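Local coordinates for DNA topoisomerase 2-associated protein PAT1 (Saccharomyces cerevisiae, PDB 5LMG) that activates mRNA decapping and represses translation in yeast, its C-terminal domain directly binding the decapping enzyme Dcp2 and the exonuclease Xrn1, at residues F129-Y143 and L188-I202. The protein carries 2 engineered substitutions. Residues are numbered along the deposited sequence; the frame is centred on the assembly and turned at random.
Sequences FNELSHLQIIILSSY and LIRNNNVSFLTTSKI
Ser-142 and Ser-200 lie with their CA atoms 4.0 Å apart, a single isolated backbone bridge; at the other end of the contact, the CA atoms of Phe-129 and Leu-188 are 5.2 Å apart. Beside the bridge, a water donates to both Ser-141 O and Thr-199 O. Both segments connect helices in a mainly helical domain whose sequence family belongs to the TPR clan: 129-143 links helix 118-130 to helix 136-141, while the segment 188-202 runs from helix 178-191 through helix 194-197 into helix 201-216. The amide of Asn-192 clamps the loops together. Asn-192 ND2 donates to Leu-188 O and, nearly in line with the carbonyl bond (178°), to Phe-129 O at 3.0 Å; Asn-192 OD1 receives Ser-133 OG on a lone pair at 2.7 Å, which fixes the amide's rotation. Near the bridge, Ser-200 OG donates to Ser-141 OG (2.7 Å), which in turn donates to Ile-137 O. A second chain of bonds runs from Ser-142 OG to Thr-199 OG1, also 2.7 Å, and on to Phe-196 O. With chi1 at 170°, CG anti to the backbone N, the Phe-196 ring reaches Ile-138: Ile-138 CG2 lies 3.7 Å from Phe-196 CE2, while Ile-138 CD1 packs against Ile-202 CG2.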
ATOM      1  N   PHE A 129       7.138   8.663   7.203  1.00 47.96           N
ATOM      2  CA  PHE A 129       6.844   9.359   5.946  1.00 48.50           C
ATOM      3  C   PHE A 129       7.987  10.281   5.472  1.00 53.96           C
ATOM      4  O   PHE A 129       8.229  10.361   4.269  1.00 54.66           O
ATOM      5  CB  PHE A 129       5.495  10.097   6.012  1.00 50.42           C
ATOM      6  CG  PHE A 129       4.312   9.164   5.924  1.00 52.38           C
ATOM      7  CD1 PHE A 129       3.978   8.547   4.722  1.00 56.04           C
ATOM      8  CD2 PHE A 129       3.538   8.888   7.042  1.00 55.40           C
ATOM      9  CE1 PHE A 129       2.904   7.659   4.648  1.00 56.68           C
ATOM     10  CE2 PHE A 129       2.463   8.001   6.969  1.00 57.78           C
ATOM     11  CZ  PHE A 129       2.153   7.395   5.772  1.00 55.71           C
ATOM     12  N   ASN A 130       8.719  10.910   6.408  1.00 51.30           N
ATOM     13  CA  ASN A 130       9.851  11.802   6.115  1.00 52.12           C
ATOM     14  C   ASN A 130      11.045  11.045   5.518  1.00 55.73           C
ATOM     15  O   ASN A 130      11.737  11.578   4.651  1.00 54.67           O
ATOM     16  CB  ASN A 130      10.291  12.547   7.392  1.00 53.82           C
ATOM     17  CG  ASN A 130      11.325  13.620   7.171  1.00 75.88           C
ATOM     18  OD1 ASN A 130      11.051  14.666   6.579  1.00 67.16           O
ATOM     19  ND2 ASN A 130      12.535  13.393   7.664  1.00 70.30           N
ATOM     20  N   GLU A 131      11.289   9.807   5.993  1.00 52.63           N
ATOM     21  CA  GLU A 131      12.418   8.978   5.565  1.00 52.46           C
ATOM     22  C   GLU A 131      11.952   7.704   4.829  1.00 55.07           C
ATOM     23  O   GLU A 131      12.682   6.711   4.814  1.00 54.10           O
ATOM     24  CB  GLU A 131      13.277   8.605   6.795  1.00 54.21           C
ATOM     25  CG  GLU A 131      13.842   9.790   7.557  1.00 66.60           C
ATOM     26  CD  GLU A 131      15.350   9.915   7.484  1.00 97.72           C
ATOM     27  OE1 GLU A 131      16.025   9.555   8.474  1.00 95.66           O
ATOM     28  OE2 GLU A 131      15.856  10.379   6.435  1.00 98.40           O
ATOM     29  N   LEU A 132      10.757   7.743   4.201  1.00 49.98           N
ATOM     30  CA  LEU A 132      10.159   6.592   3.518  1.00 48.97           C
ATOM     31  C   LEU A 132      11.052   5.968   2.428  1.00 54.31           C
ATOM     32  O   LEU A 132      11.064   4.747   2.300  1.00 52.67           O
ATOM     33  CB  LEU A 132       8.758   6.931   2.974  1.00 48.23           C
ATOM     34  CG  LEU A 132       7.786   5.755   2.796  1.00 52.03           C
ATOM     35  CD1 LEU A 132       7.699   4.881   4.064  1.00 52.16           C
ATOM     36  CD2 LEU A 132       6.403   6.239   2.407  1.00 52.25           C
ATOM     37  N   SER A 133      11.831   6.787   1.696  1.00 52.51           N
ATOM     38  CA  SER A 133      12.733   6.289   0.655  1.00 52.74           C
ATOM     39  C   SER A 133      13.970   5.581   1.233  1.00 59.00           C
ATOM     40  O   SER A 133      14.593   4.788   0.527  1.00 59.35           O
ATOM     41  CB  SER A 133      13.121   7.407  -0.307  1.00 54.82           C
ATOM     42  OG  SER A 133      11.975   7.866  -1.004  1.00 58.97           O
ATOM     43  N   HIS A 134      14.293   5.843   2.518  1.00 56.25           N
ATOM     44  CA  HIS A 134      15.413   5.239   3.251  1.00 57.12           C
ATOM     45  C   HIS A 134      14.975   3.966   4.001  1.00 57.93           C
ATOM     46  O   HIS A 134      15.804   3.302   4.634  1.00 57.59           O
ATOM     47  CB  HIS A 134      16.020   6.255   4.246  1.00 59.69           C
ATOM     48  CG  HIS A 134      16.619   7.483   3.621  1.00 64.65           C
ATOM     49  ND1 HIS A 134      16.554   7.718   2.254  1.00 66.93           N
ATOM     50  CD2 HIS A 134      17.270   8.515   4.210  1.00 67.66           C
ATOM     51  CE1 HIS A 134      17.160   8.880   2.060  1.00 67.17           C
ATOM     52  NE2 HIS A 134      17.614   9.393   3.206  1.00 67.89           N
ATOM     53  N   LEU A 135      13.673   3.644   3.951  1.00 51.80           N
ATOM     54  CA  LEU A 135      13.117   2.477   4.624  1.00 51.14           C
ATOM     55  C   LEU A 135      13.438   1.257   3.763  1.00 52.91           C
ATOM     56  O   LEU A 135      13.107   1.228   2.573  1.00 51.17           O
ATOM     57  CB  LEU A 135      11.605   2.676   4.851  1.00 51.27           C
ATOM     58  CG  LEU A 135      10.900   1.837   5.916  1.00 56.48           C
ATOM     59  CD1 LEU A 135      11.533   1.997   7.290  1.00 56.95           C
ATOM     60  CD2 LEU A 135       9.445   2.210   5.990  1.00 59.04           C
ATOM     61  N   GLN A 136      14.193   0.307   4.342  1.00 49.40           N
ATOM     62  CA  GLN A 136      14.644  -0.908   3.659  1.00 48.70           C
ATOM     63  C   GLN A 136      13.512  -1.698   3.013  1.00 50.47           C
ATOM     64  O   GLN A 136      13.689  -2.189   1.898  1.00 50.06           O
ATOM     65  CB  GLN A 136      15.483  -1.792   4.593  1.00 50.58           C
ATOM     66  CG  GLN A 136      16.596  -2.570   3.877  1.00 75.93           C
ATOM     67  CD  GLN A 136      17.534  -1.714   3.040  1.00103.35           C
ATOM     68  OE1 GLN A 136      17.741  -1.977   1.852  1.00102.15           O
ATOM     69  NE2 GLN A 136      18.122  -0.677   3.630  1.00 96.50           N
ATOM     70  N   ILE A 137      12.333  -1.750   3.675  1.00 46.72           N
ATOM     71  CA  ILE A 137      11.149  -2.457   3.179  1.00 45.54           C
ATOM     72  C   ILE A 137      10.612  -1.867   1.861  1.00 46.43           C
ATOM     73  O   ILE A 137      10.046  -2.610   1.055  1.00 44.91           O
ATOM     74  CB  ILE A 137      10.041  -2.609   4.263  1.00 47.79           C
ATOM     75  CG1 ILE A 137       9.292  -3.951   4.093  1.00 47.22           C
ATOM     76  CG2 ILE A 137       9.092  -1.399   4.349  1.00 47.45           C
ATOM     77  CD1 ILE A 137      10.138  -5.170   4.455  1.00 51.89           C
ATOM     78  N   ILE A 138      10.824  -0.554   1.638  1.00 41.72           N
ATOM     79  CA  ILE A 138      10.432   0.136   0.407  1.00 40.67           C
ATOM     80  C   ILE A 138      11.370  -0.317  -0.708  1.00 43.90           C
ATOM     81  O   ILE A 138      10.901  -0.690  -1.780  1.00 42.47           O
ATOM     82  CB  ILE A 138      10.424   1.680   0.617  1.00 43.17           C
ATOM     83  CG1 ILE A 138       9.302   2.107   1.613  1.00 43.00           C
ATOM     84  CG2 ILE A 138      10.376   2.450  -0.715  1.00 43.96           C
ATOM     85  CD1 ILE A 138       7.792   1.971   1.146  1.00 46.88           C
ATOM     86  N   ILE A 139      12.686  -0.324  -0.437  1.00 42.56           N
ATOM     87  CA  ILE A 139      13.713  -0.755  -1.396  1.00 43.36           C
ATOM     88  C   ILE A 139      13.483  -2.235  -1.787  1.00 45.41           C
ATOM     89  O   ILE A 139      13.516  -2.550  -2.971  1.00 44.34           O
ATOM     90  CB  ILE A 139      15.147  -0.419  -0.875  1.00 47.66           C
ATOM     91  CG1 ILE A 139      15.333   1.124  -0.785  1.00 49.04           C
ATOM     92  CG2 ILE A 139      16.251  -1.038  -1.765  1.00 49.16           C
ATOM     93  CD1 ILE A 139      16.216   1.612   0.336  1.00 58.45           C
ATOM     94  N   LEU A 140      13.133  -3.103  -0.811  1.00 42.10           N
ATOM     95  CA  LEU A 140      12.853  -4.521  -1.041  1.00 41.73           C
ATOM     96  C   LEU A 140      11.580  -4.787  -1.824  1.00 43.71           C
ATOM     97  O   LEU A 140      11.521  -5.773  -2.548  1.00 43.22           O
ATOM     98  CB  LEU A 140      12.812  -5.310   0.290  1.00 41.50           C
ATOM     99  CG  LEU A 140      14.155  -5.504   1.003  1.00 46.92           C
ATOM    100  CD1 LEU A 140      13.959  -6.244   2.324  1.00 48.02           C
ATOM    101  CD2 LEU A 140      15.183  -6.212   0.096  1.00 48.20           C
ATOM    102  N   SER A 141      10.539  -3.976  -1.611  1.00 39.79           N
ATOM    103  CA  SER A 141       9.240  -4.142  -2.266  1.00 39.40           C
ATOM    104  C   SER A 141       9.106  -3.371  -3.594  1.00 41.84           C
ATOM    105  O   SER A 141       8.060  -3.459  -4.241  1.00 41.38           O
ATOM    106  CB  SER A 141       8.100  -3.798  -1.307  1.00 41.41           C
ATOM    107  OG  SER A 141       8.204  -2.451  -0.878  1.00 42.83           O
ATOM    108  N   SER A 142      10.146  -2.620  -4.003  1.00 38.55           N
ATOM    109  CA  SER A 142      10.115  -1.903  -5.288  1.00 38.26           C
ATOM    110  C   SER A 142      10.688  -2.828  -6.377  1.00 42.57           C
ATOM    111  O   SER A 142      11.811  -3.317  -6.240  1.00 39.89           O
ATOM    112  CB  SER A 142      10.945  -0.622  -5.233  1.00 40.26           C
ATOM    113  OG  SER A 142      11.090  -0.044  -6.524  1.00 42.02           O
ATOM    114  N   TYR A 143       9.943  -3.008  -7.475  1.00 40.20           N
ATOM    115  CA  TYR A 143      10.409  -3.793  -8.626  1.00 40.18           C
ATOM    116  C   TYR A 143      11.616  -3.130  -9.306  1.00 45.31           C
ATOM    117  O   TYR A 143      12.352  -3.798 -10.016  1.00 45.35           O
ATOM    118  CB  TYR A 143       9.266  -4.011  -9.631  1.00 40.00           C
ATOM    119  CG  TYR A 143       8.788  -2.772 -10.361  1.00 39.19           C
ATOM    120  CD1 TYR A 143       9.461  -2.300 -11.489  1.00 40.57           C
ATOM    121  CD2 TYR A 143       7.593  -2.147 -10.008  1.00 38.82           C
ATOM    122  CE1 TYR A 143       8.979  -1.223 -12.222  1.00 39.69           C
ATOM    123  CE2 TYR A 143       7.091  -1.078 -10.749  1.00 39.13           C
ATOM    124  CZ  TYR A 143       7.795  -0.613 -11.850  1.00 44.47           C
ATOM    125  OH  TYR A 143       7.363   0.475 -12.564  1.00 46.13           O
ATOM    126  N   LEU A 188       5.329  13.261   2.902  1.00 46.38           N
ATOM    127  CA  LEU A 188       5.538  12.270   1.848  1.00 45.82           C
ATOM    128  C   LEU A 188       5.989  12.904   0.519  1.00 48.03           C
ATOM    129  O   LEU A 188       7.014  12.506  -0.030  1.00 45.76           O
ATOM    130  CB  LEU A 188       4.255  11.433   1.672  1.00 45.80           C
ATOM    131  CG  LEU A 188       4.265  10.378   0.574  1.00 51.56           C
ATOM    132  CD1 LEU A 188       3.956   9.026   1.134  1.00 51.93           C
ATOM    133  CD2 LEU A 188       3.278  10.739  -0.516  1.00 55.73           C
ATOM    134  N   ILE A 189       5.228  13.894   0.022  1.00 45.72           N
ATOM    135  CA  ILE A 189       5.445  14.572  -1.261  1.00 45.78           C
ATOM    136  C   ILE A 189       6.758  15.393  -1.301  1.00 49.43           C
ATOM    137  O   ILE A 189       7.454  15.380  -2.322  1.00 47.95           O
ATOM    138  CB  ILE A 189       4.170  15.420  -1.592  1.00 49.91           C
ATOM    139  CG1 ILE A 189       2.922  14.516  -1.760  1.00 50.12           C
ATOM    140  CG2 ILE A 189       4.344  16.295  -2.822  1.00 52.68           C
ATOM    141  CD1 ILE A 189       1.542  15.257  -1.455  1.00 60.74           C
ATOM    142  N   ARG A 190       7.098  16.085  -0.197  1.00 45.77           N
ATOM    143  CA  ARG A 190       8.279  16.947  -0.129  1.00 46.03           C
ATOM    144  C   ARG A 190       9.618  16.237   0.098  1.00 49.67           C
ATOM    145  O   ARG A 190      10.655  16.761  -0.316  1.00 50.01           O
ATOM    146  CB  ARG A 190       8.093  18.034   0.944  1.00 44.76           C
ATOM    147  CG  ARG A 190       7.020  19.034   0.592  1.00 50.52           C
ATOM    148  CD  ARG A 190       6.817  20.027   1.712  1.00 49.18           C
ATOM    149  NE  ARG A 190       5.928  21.107   1.295  1.00 49.21           N
ATOM    150  CZ  ARG A 190       5.284  21.914   2.133  1.00 63.29           C
ATOM    151  NH1 ARG A 190       5.418  21.763   3.448  1.00 46.05           N
ATOM    152  NH2 ARG A 190       4.504  22.881   1.664  1.00 46.61           N
ATOM    153  N   ASN A 191       9.610  15.090   0.773  1.00 46.34           N
ATOM    154  CA  ASN A 191      10.848  14.387   1.135  1.00 46.35           C
ATOM    155  C   ASN A 191      11.158  13.142   0.304  1.00 49.50           C
ATOM    156  O   ASN A 191      12.163  12.472   0.557  1.00 49.28           O
ATOM    157  CB  ASN A 191      10.820  14.049   2.627  1.00 46.54           C
ATOM    158  CG  ASN A 191      10.743  15.292   3.480  1.00 61.87           C
ATOM    159  OD1 ASN A 191      11.727  16.018   3.655  1.00 59.02           O
ATOM    160  ND2 ASN A 191       9.550  15.615   3.952  1.00 49.57           N
ATOM    161  N   ASN A 192      10.301  12.826  -0.673  1.00 45.72           N
ATOM    162  CA  ASN A 192      10.452  11.620  -1.485  1.00 44.98           C
ATOM    163  C   ASN A 192      10.115  11.843  -2.938  1.00 48.19           C
ATOM    164  O   ASN A 192       9.270  12.685  -3.259  1.00 46.63           O
ATOM    165  CB  ASN A 192       9.502  10.525  -0.963  1.00 43.38           C
ATOM    166  CG  ASN A 192       9.710  10.140   0.475  1.00 55.37           C
ATOM    167  OD1 ASN A 192      10.615   9.370   0.805  1.00 46.51           O
ATOM    168  ND2 ASN A 192       8.875  10.670   1.360  1.00 41.42           N
ATOM    169  N   ASN A 193      10.711  11.000  -3.811  1.00 44.92           N
ATOM    170  CA  ASN A 193      10.353  10.914  -5.214  1.00 44.11           C
ATOM    171  C   ASN A 193       9.096  10.023  -5.118  1.00 46.31           C
ATOM    172  O   ASN A 193       9.211   8.824  -4.828  1.00 44.22           O
ATOM    173  CB  ASN A 193      11.457  10.205  -6.026  1.00 46.46           C
ATOM    174  CG  ASN A 193      11.154  10.051  -7.501  1.00 63.71           C
ATOM    175  OD1 ASN A 193      10.099   9.556  -7.921  1.00 52.16           O
ATOM    176  ND2 ASN A 193      12.097  10.454  -8.324  1.00 59.95           N
ATOM    177  N   VAL A 194       7.907  10.640  -5.262  1.00 43.26           N
ATOM    178  CA  VAL A 194       6.594   9.990  -5.143  1.00 43.15           C
ATOM    179  C   VAL A 194       6.441   8.845  -6.160  1.00 46.50           C
ATOM    180  O   VAL A 194       5.989   7.763  -5.777  1.00 45.23           O
ATOM    181  CB  VAL A 194       5.407  11.004  -5.172  1.00 47.35           C
ATOM    182  CG1 VAL A 194       4.076  10.317  -4.879  1.00 46.74           C
ATOM    183  CG2 VAL A 194       5.630  12.144  -4.181  1.00 47.87           C
ATOM    184  N   SER A 195       6.871   9.054  -7.423  1.00 43.29           N
ATOM    185  CA  SER A 195       6.806   8.017  -8.456  1.00 42.85           C
ATOM    186  C   SER A 195       7.602   6.753  -8.052  1.00 44.96           C
ATOM    187  O   SER A 195       7.115   5.645  -8.286  1.00 43.73           O
ATOM    188  CB  SER A 195       7.273   8.551  -9.804  1.00 46.09           C
ATOM    189  OG  SER A 195       7.213   7.520 -10.775  1.00 51.87           O
ATOM    190  N   PHE A 196       8.797   6.916  -7.424  1.00 41.04           N
ATOM    191  CA  PHE A 196       9.555   5.775  -6.917  1.00 40.54           C
ATOM    192  C   PHE A 196       8.732   5.018  -5.856  1.00 41.63           C
ATOM    193  O   PHE A 196       8.663   3.795  -5.926  1.00 39.55           O
ATOM    194  CB  PHE A 196      10.948   6.163  -6.361  1.00 42.98           C
ATOM    195  CG  PHE A 196      11.626   5.012  -5.625  1.00 44.82           C
ATOM    196  CD1 PHE A 196      12.118   3.910  -6.322  1.00 47.74           C
ATOM    197  CD2 PHE A 196      11.709   5.004  -4.234  1.00 47.11           C
ATOM    198  CE1 PHE A 196      12.698   2.827  -5.642  1.00 48.50           C
ATOM    199  CE2 PHE A 196      12.301   3.926  -3.555  1.00 49.95           C
ATOM    200  CZ  PHE A 196      12.791   2.844  -4.264  1.00 47.75           C
ATOM    201  N   LEU A 197       8.069   5.746  -4.920  1.00 39.38           N
ATOM    202  CA  LEU A 197       7.237   5.142  -3.859  1.00 38.74           C
ATOM    203  C   LEU A 197       6.099   4.270  -4.413  1.00 41.97           C
ATOM    204  O   LEU A 197       5.771   3.231  -3.823  1.00 40.77           O
ATOM    205  CB  LEU A 197       6.667   6.200  -2.890  1.00 38.38           C
ATOM    206  CG  LEU A 197       7.651   6.997  -2.021  1.00 42.99           C
ATOM    207  CD1 LEU A 197       6.887   7.883  -1.045  1.00 42.90           C
ATOM    208  CD2 LEU A 197       8.635   6.075  -1.249  1.00 43.49           C
ATOM    209  N   THR A 198       5.543   4.665  -5.576  1.00 38.97           N
ATOM    210  CA  THR A 198       4.463   3.931  -6.248  1.00 39.18           C
ATOM    211  C   THR A 198       4.930   2.634  -6.954  1.00 43.11           C
ATOM    212  O   THR A 198       4.078   1.849  -7.365  1.00 42.69           O
ATOM    213  CB  THR A 198       3.683   4.840  -7.197  1.00 44.16           C
ATOM    214  OG1 THR A 198       4.482   5.143  -8.334  1.00 45.92           O
ATOM    215  CG2 THR A 198       3.124   6.094  -6.505  1.00 41.52           C
ATOM    216  N   THR A 199       6.260   2.416  -7.101  1.00 40.58           N
ATOM    217  CA  THR A 199       6.818   1.173  -7.685  1.00 40.82           C
ATOM    218  C   THR A 199       6.912   0.085  -6.578  1.00 44.51           C
ATOM    219  O   THR A 199       7.226  -1.077  -6.856  1.00 42.51           O
ATOM    220  CB  THR A 199       8.172   1.397  -8.390  1.00 44.62           C
ATOM    221  OG1 THR A 199       9.194   1.637  -7.427  1.00 42.12           O
ATOM    222  CG2 THR A 199       8.132   2.487  -9.473  1.00 46.04           C
ATOM    223  N   SER A 200       6.623   0.482  -5.328  1.00 41.43           N
ATOM    224  CA  SER A 200       6.643  -0.381  -4.151  1.00 40.78           C
ATOM    225  C   SER A 200       5.225  -0.667  -3.661  1.00 43.99           C
ATOM    226  O   SER A 200       4.418   0.259  -3.530  1.00 43.37           O
ATOM    227  CB  SER A 200       7.487   0.264  -3.049  1.00 43.96           C
ATOM    228  OG  SER A 200       7.106  -0.109  -1.736  1.00 53.17           O
ATOM    229  N   LYS A 201       4.939  -1.947  -3.351  1.00 40.47           N
ATOM    230  CA  LYS A 201       3.648  -2.375  -2.814  1.00 39.88           C
ATOM    231  C   LYS A 201       3.321  -1.639  -1.488  1.00 42.73           C
ATOM    232  O   LYS A 201       2.209  -1.148  -1.336  1.00 41.15           O
ATOM    233  CB  LYS A 201       3.586  -3.901  -2.650  1.00 42.55           C
ATOM    234  CG  LYS A 201       2.204  -4.429  -2.282  1.00 60.49           C
ATOM    235  CD  LYS A 201       2.221  -5.934  -2.085  1.00 74.16           C
ATOM    236  CE  LYS A 201       0.849  -6.533  -2.225  1.00 88.18           C
ATOM    237  NZ  LYS A 201       0.888  -8.016  -2.151  1.00 98.89           N
ATOM    238  N   ILE A 202       4.309  -1.524  -0.576  1.00 40.07           N
ATOM    239  CA  ILE A 202       4.196  -0.823   0.720  1.00 39.44           C
ATOM    240  C   ILE A 202       3.974   0.676   0.496  1.00 41.48           C
ATOM    241  O   ILE A 202       3.084   1.257   1.116  1.00 39.22           O
ATOM    242  CB  ILE A 202       5.411  -1.103   1.667  1.00 42.38           C
ATOM    243  CG1 ILE A 202       5.668  -2.631   1.883  1.00 42.30           C
ATOM    244  CG2 ILE A 202       5.292  -0.344   3.021  1.00 42.80           C
ATOM    245  CD1 ILE A 202       4.480  -3.479   2.484  1.00 41.78           C
TER
HETATM  246  O   HOH W   1      12.900   9.155  -3.190  1.00 58.14           O
HETATM  247  O   HOH W   2       6.495  -3.742  -6.802  1.00 47.34           O